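Long-range contact in Phospholipase/Carboxylesterase (Dyadobacter fermentans, PDB 4H0C), which probably hydrolyses carboxylic ester or acyl-protein thioester bonds, as an alpha/beta hydrolase of the phospholipase/carboxylesterase family: residues 5-18 / 50-64. Numbering follows the deposited sequence.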
loop_
_atom_site.group_PDB
_atom_site.type_symbol
_atom_site.label_atom_id
_atom_site.label_comp_id
_atom_site.label_asym_id
_atom_site.label_seq_id
_atom_site.Cartn_x
_atom_site.Cartn_y
_atom_site.Cartn_z
ATOM N N TYR A 5 4.683 10.873 17.051
ATOM C CA TYR A 5 4.932 9.500 17.489
ATOM C C TYR A 5 5.737 8.702 16.472
ATOM O O TYR A 5 5.847 9.101 15.306
ATOM C CB TYR A 5 3.631 8.778 17.908
ATOM C CG TYR A 5 2.563 8.578 16.837
ATOM C CD1 TYR A 5 2.431 7.346 16.172
ATOM C CD2 TYR A 5 1.643 9.585 16.553
ATOM C CE1 TYR A 5 1.449 7.150 15.215
ATOM C CE2 TYR A 5 0.642 9.398 15.605
ATOM C CZ TYR A 5 0.553 8.179 14.934
ATOM O OH TYR A 5 -0.421 7.969 13.989
ATOM N N THR A 6 6.329 7.605 16.962
ATOM C CA THR A 6 7.193 6.706 16.214
ATOM C C THR A 6 6.452 5.402 15.982
ATOM O O THR A 6 5.773 4.921 16.877
ATOM C CB THR A 6 8.451 6.375 17.073
ATOM O OG1 THR A 6 9.168 7.578 17.339
ATOM C CG2 THR A 6 9.383 5.377 16.401
ATOM N N HIS A 7 6.594 4.824 14.791
ATOM C CA HIS A 7 6.190 3.431 14.600
ATOM C C HIS A 7 7.357 2.575 14.946
ATOM O O HIS A 7 8.369 2.568 14.240
ATOM C CB HIS A 7 5.694 3.181 13.192
ATOM C CG HIS A 7 4.458 3.965 12.871
ATOM N ND1 HIS A 7 3.253 3.665 13.418
ATOM C CD2 HIS A 7 4.262 5.096 12.075
ATOM C CE1 HIS A 7 2.329 4.547 12.989
ATOM N NE2 HIS A 7 2.933 5.425 12.171
ATOM N N SER A 8 7.255 1.885 16.078
ATOM C CA SER A 8 8.301 0.950 16.469
ATOM C C SER A 8 8.289 -0.275 15.542
ATOM O O SER A 8 7.295 -0.545 14.860
ATOM C CB SER A 8 8.153 0.553 17.942
ATOM O OG SER A 8 6.969 -0.196 18.153
ATOM N N LYS A 9 9.387 -1.024 15.544
ATOM C CA LYS A 9 9.570 -2.166 14.641
ATOM C C LYS A 9 8.735 -3.369 15.098
ATOM O O LYS A 9 9.232 -4.276 15.758
ATOM C CB LYS A 9 11.058 -2.512 14.531
ATOM C CG LYS A 9 11.427 -3.502 13.431
ATOM C CD LYS A 9 12.936 -3.538 13.241
ATOM C CE LYS A 9 13.449 -4.935 12.947
ATOM N NZ LYS A 9 14.935 -5.015 13.114
ATOM N N GLN A 10 7.454 -3.337 14.756
ATOM C CA GLN A 10 6.513 -4.411 15.054
ATOM C C GLN A 10 6.114 -5.052 13.718
ATOM O O GLN A 10 5.371 -4.453 12.934
ATOM C CB GLN A 10 5.275 -3.846 15.746
ATOM C CG GLN A 10 5.476 -3.139 17.079
ATOM C CD GLN A 10 4.145 -2.698 17.686
ATOM O OE1 GLN A 10 3.802 -1.508 17.686
ATOM N NE2 GLN A 10 3.384 -3.659 18.194
ATOM N N ILE A 11 6.631 -6.242 13.437
ATOM C CA ILE A 11 6.418 -6.868 12.128
ATOM C C ILE A 11 5.899 -8.279 12.334
ATOM O O ILE A 11 6.586 -9.122 12.914
ATOM C CB ILE A 11 7.715 -6.918 11.274
ATOM C CG1 ILE A 11 8.268 -5.504 11.009
ATOM C CG2 ILE A 11 7.443 -7.616 9.947
ATOM C CD1 ILE A 11 9.754 -5.454 10.675
ATOM N N ILE A 12 4.700 -8.540 11.838
ATOM C CA ILE A 12 4.078 -9.857 11.945
ATOM C C ILE A 12 4.250 -10.594 10.619
ATOM O O ILE A 12 4.043 -10.016 9.556
ATOM C CB ILE A 12 2.597 -9.686 12.340
ATOM C CG1 ILE A 12 2.536 -9.208 13.791
ATOM C CG2 ILE A 12 1.812 -10.976 12.186
ATOM C CD1 ILE A 12 1.193 -8.667 14.214
ATOM N N THR A 13 4.670 -11.852 10.679
ATOM C CA THR A 13 4.870 -12.636 9.466
ATOM C C THR A 13 3.908 -13.827 9.393
ATOM O O THR A 13 3.470 -14.356 10.426
ATOM C CB THR A 13 6.327 -13.123 9.325
ATOM O OG1 THR A 13 6.638 -13.981 10.423
ATOM C CG2 THR A 13 7.310 -11.938 9.310
ATOM N N SER A 14 3.610 -14.249 8.168
ATOM C CA SER A 14 2.744 -15.388 7.870
ATOM C C SER A 14 3.101 -15.940 6.470
ATOM O O SER A 14 4.120 -15.562 5.869
ATOM C CB SER A 14 1.280 -14.937 7.914
ATOM O OG SER A 14 0.391 -16.042 7.770
ATOM N N GLY A 15 2.262 -16.827 5.944
ATOM C CA GLY A 15 2.474 -17.371 4.594
ATOM C C GLY A 15 3.676 -18.295 4.533
ATOM O O GLY A 15 3.961 -19.003 5.504
ATOM N N VAL A 16 4.396 -18.272 3.410
ATOM C CA VAL A 16 5.548 -19.155 3.192
ATOM C C VAL A 16 6.754 -18.688 4.007
ATOM O O VAL A 16 7.117 -17.518 3.952
ATOM C CB VAL A 16 5.946 -19.172 1.695
ATOM C CG1 VAL A 16 7.070 -20.178 1.434
ATOM C CG2 VAL A 16 4.720 -19.422 0.812
ATOM N N PRO A 17 7.388 -19.601 4.762
ATOM C CA PRO A 17 8.652 -19.282 5.465
ATOM C C PRO A 17 9.610 -18.575 4.513
ATOM O O PRO A 17 9.818 -19.031 3.372
ATOM C CB PRO A 17 9.179 -20.665 5.855
ATOM C CG PRO A 17 7.926 -21.472 6.056
ATOM C CD PRO A 17 6.942 -20.985 5.035
ATOM N N VAL A 18 10.155 -17.444 4.951
ATOM C CA VAL A 18 10.832 -16.557 4.014
ATOM C C VAL A 18 12.025 -17.197 3.288
ATOM O O VAL A 18 12.278 -16.887 2.126
ATOM C CB VAL A 18 11.163 -15.191 4.660
ATOM C CG1 VAL A 18 12.329 -15.337 5.612
ATOM C CG2 VAL A 18 11.409 -14.133 3.588
HETATM N N MSE A 50 3.565 -16.488 -1.344
HETATM C CA MSE A 50 4.270 -15.360 -0.724
HETATM C C MSE A 50 4.613 -15.576 0.747
HETATM O O MSE A 50 3.814 -16.144 1.527
HETATM C CB MSE A 50 3.467 -14.064 -0.797
HETATM C CG MSE A 50 3.475 -13.342 -2.176
HETATM SE SE MSE A 50 2.500 -14.401 -3.475
HETATM C CE MSE A 50 2.234 -12.962 -4.747
ATOM N N ALA A 51 5.804 -15.095 1.105
ATOM C CA ALA A 51 6.124 -14.801 2.497
ATOM C C ALA A 51 5.364 -13.512 2.796
ATOM O O ALA A 51 5.509 -12.532 2.074
ATOM C CB ALA A 51 7.625 -14.620 2.684
ATOM N N ILE A 52 4.554 -13.515 3.846
ATOM C CA ILE A 52 3.700 -12.355 4.171
ATOM C C ILE A 52 4.305 -11.587 5.334
ATOM O O ILE A 52 4.580 -12.175 6.389
ATOM C CB ILE A 52 2.261 -12.805 4.517
ATOM C CG1 ILE A 52 1.601 -13.500 3.312
ATOM C CG2 ILE A 52 1.437 -11.655 5.101
ATOM C CD1 ILE A 52 0.368 -14.306 3.687
ATOM N N TYR A 53 4.565 -10.294 5.116
ATOM C CA TYR A 53 4.993 -9.375 6.175
ATOM C C TYR A 53 3.936 -8.303 6.367
ATOM O O TYR A 53 3.553 -7.646 5.406
ATOM C CB TYR A 53 6.275 -8.653 5.749
ATOM C CG TYR A 53 7.520 -9.517 5.831
ATOM C CD1 TYR A 53 8.549 -9.206 6.730
ATOM C CD2 TYR A 53 7.686 -10.620 4.996
ATOM C CE1 TYR A 53 9.696 -9.992 6.814
ATOM C CE2 TYR A 53 8.824 -11.420 5.089
ATOM C CZ TYR A 53 9.824 -11.090 6.004
ATOM O OH TYR A 53 10.961 -11.850 6.120
ATOM N N ALA A 54 3.499 -8.082 7.604
ATOM C CA ALA A 54 2.523 -7.040 7.889
ATOM C C ALA A 54 3.019 -6.231 9.094
ATOM O O ALA A 54 2.976 -6.724 10.224
ATOM C CB ALA A 54 1.161 -7.651 8.174
ATOM N N PRO A 55 3.519 -5.002 8.859
ATOM C CA PRO A 55 3.959 -4.209 10.006
ATOM C C PRO A 55 2.753 -3.682 10.761
ATOM O O PRO A 55 1.718 -3.405 10.144
ATOM C CB PRO A 55 4.750 -3.049 9.372
ATOM C CG PRO A 55 4.228 -2.931 7.983
ATOM C CD PRO A 55 3.847 -4.352 7.571
ATOM N N GLN A 56 2.872 -3.566 12.084
ATOM C CA GLN A 56 1.781 -3.042 12.898
ATOM C C GLN A 56 2.028 -1.575 13.221
ATOM O O GLN A 56 3.086 -1.235 13.753
ATOM C CB GLN A 56 1.667 -3.837 14.216
ATOM C CG GLN A 56 0.721 -3.206 15.229
ATOM C CD GLN A 56 -0.740 -3.311 14.809
ATOM O OE1 GLN A 56 -1.221 -4.404 14.466
ATOM N NE2 GLN A 56 -1.462 -2.179 14.841
ATOM N N ALA A 57 1.031 -0.725 12.965
ATOM C CA ALA A 57 1.146 0.698 13.280
ATOM C C ALA A 57 1.002 0.946 14.775
ATOM O O ALA A 57 0.141 0.364 15.446
ATOM C CB ALA A 57 0.122 1.522 12.511
ATOM N N THR A 58 1.872 1.812 15.290
ATOM C CA THR A 58 1.715 2.349 16.624
ATOM C C THR A 58 0.430 3.165 16.619
ATOM O O THR A 58 0.118 3.814 15.623
ATOM C CB THR A 58 2.949 3.190 16.998
ATOM O OG1 THR A 58 4.067 2.301 17.102
ATOM C CG2 THR A 58 2.767 3.917 18.337
ATOM N N ASN A 59 -0.329 3.070 17.710
ATOM C CA ASN A 59 -1.671 3.675 17.828
ATOM C C ASN A 59 -2.687 3.108 16.830
ATOM O O ASN A 59 -3.779 3.685 16.625
ATOM C CB ASN A 59 -1.588 5.196 17.739
ATOM C CG ASN A 59 -0.796 5.805 18.890
ATOM O OD1 ASN A 59 -0.896 5.338 20.021
ATOM N ND2 ASN A 59 -0.005 6.850 18.607
ATOM N N ASN A 60 -2.339 1.960 16.240
ATOM C CA ASN A 60 -3.139 1.322 15.185
ATOM C C ASN A 60 -3.474 2.299 14.051
ATOM O O ASN A 60 -4.501 2.158 13.380
ATOM C CB ASN A 60 -4.450 0.742 15.743
ATOM C CG ASN A 60 -4.250 -0.475 16.620
ATOM O OD1 ASN A 60 -3.148 -0.978 16.789
ATOM N ND2 ASN A 60 -5.341 -0.959 17.180
ATOM N N SER A 61 -2.598 3.283 13.832
ATOM C CA SER A 61 -2.842 4.292 12.816
ATOM C C SER A 61 -1.530 4.834 12.281
ATOM O O SER A 61 -0.689 5.328 13.055
ATOM C CB SER A 61 -3.706 5.428 13.393
ATOM O OG SER A 61 -3.898 6.465 12.428
ATOM N N TRP A 62 -1.356 4.742 10.955
ATOM C CA TRP A 62 -0.119 5.223 10.293
ATOM C C TRP A 62 0.170 6.691 10.477
ATOM O O TRP A 62 1.329 7.083 10.617
ATOM C CB TRP A 62 -0.083 4.811 8.818
ATOM C CG TRP A 62 -0.156 3.309 8.673
ATOM C CD1 TRP A 62 -1.174 2.540 8.100
ATOM C CD2 TRP A 62 0.857 2.346 9.111
ATOM N NE1 TRP A 62 -0.864 1.202 8.166
ATOM C CE2 TRP A 62 0.339 1.016 8.783
ATOM C CE3 TRP A 62 2.081 2.458 9.756
ATOM C CZ2 TRP A 62 1.061 -0.153 9.077
ATOM C CZ3 TRP A 62 2.798 1.295 10.041
ATOM C CH2 TRP A 62 2.290 0.014 9.713
ATOM N N TYR A 63 -0.873 7.509 10.482
ATOM C CA TYR A 63 -0.710 8.963 10.653
ATOM C C TYR A 63 -2.065 9.490 11.143
ATOM O O TYR A 63 -3.110 8.884 10.837
ATOM C CB TYR A 63 -0.249 9.628 9.312
ATOM C CG TYR A 63 -1.005 9.135 8.096
ATOM C CD1 TYR A 63 -2.281 9.645 7.790
ATOM C CD2 TYR A 63 -0.490 8.123 7.278
ATOM C CE1 TYR A 63 -3.002 9.168 6.697
ATOM C CE2 TYR A 63 -1.182 7.677 6.175
ATOM C CZ TYR A 63 -2.448 8.177 5.908
ATOM O OH TYR A 63 -3.156 7.706 4.846
ATOM N N PRO A 64 -2.068 10.602 11.907
ATOM C CA PRO A 64 -3.262 10.968 12.704
ATOM C C PRO A 64 -4.499 11.518 11.985
ATOM O O PRO A 64 -5.607 11.385 12.502
ATOM C CB PRO A 64 -2.728 12.032 13.669
ATOM C CG PRO A 64 -1.528 12.603 12.958
ATOM C CD PRO A 64 -0.895 11.416 12.274
HETATM O O HOH W 1 4.687 0.308 15.240
#
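His-7 ties its loop to Thr-58 and Trp-62 through both ring nitrogens, a compact example of one imidazole joining two chain segments. ND1 accepts the backbone N-H of Thr-58 (3.0 Å) almost exactly in the ring plane, though the bond is bent to 140°, while NE2 donates to Trp-62 O at 2.8 Å. Bonded through both nitrogens, the ring is probably fixed in its rotation, and the edge of the Trp-62 indole meets one face, CE3 over the centre, planes 55° apart. CG of His-7 lies beside its own backbone N (chi1 -63°), which brings the ring edge-on to the backbone of Thr-58. Farther out, the Tyr-5 hydroxyl donates to Ser-61 O (2.8 Å) from above the carbonyl plane, and Asn-59 ND2 sits over the centre of the phenol ring. A water bridges Ser-8 O, Gln-56 O and Thr-58 OG1 where the backbones part.

From the bond of Gln-56 N to Gln-10 O onward the chains run antiparallel, as strands 11-15 and 50-55. On one face Thr-13 CG2 makes a CH-pi contact 4.0 Å from the Tyr-53 ring centroid; Val-18 CG2 reaches that ring's edge, 3.4 Å from Tyr-53 OH. Strand 11-15 is an edge strand of the alpha/beta-hydrolase sheet and its only antiparallel member, with 50-55 between it and strand 23-28. Helix 77-94 covers the Ile-11 and Tyr-53 face, and helix 35-39 packs against Ile-12 and Ala-54 on the other.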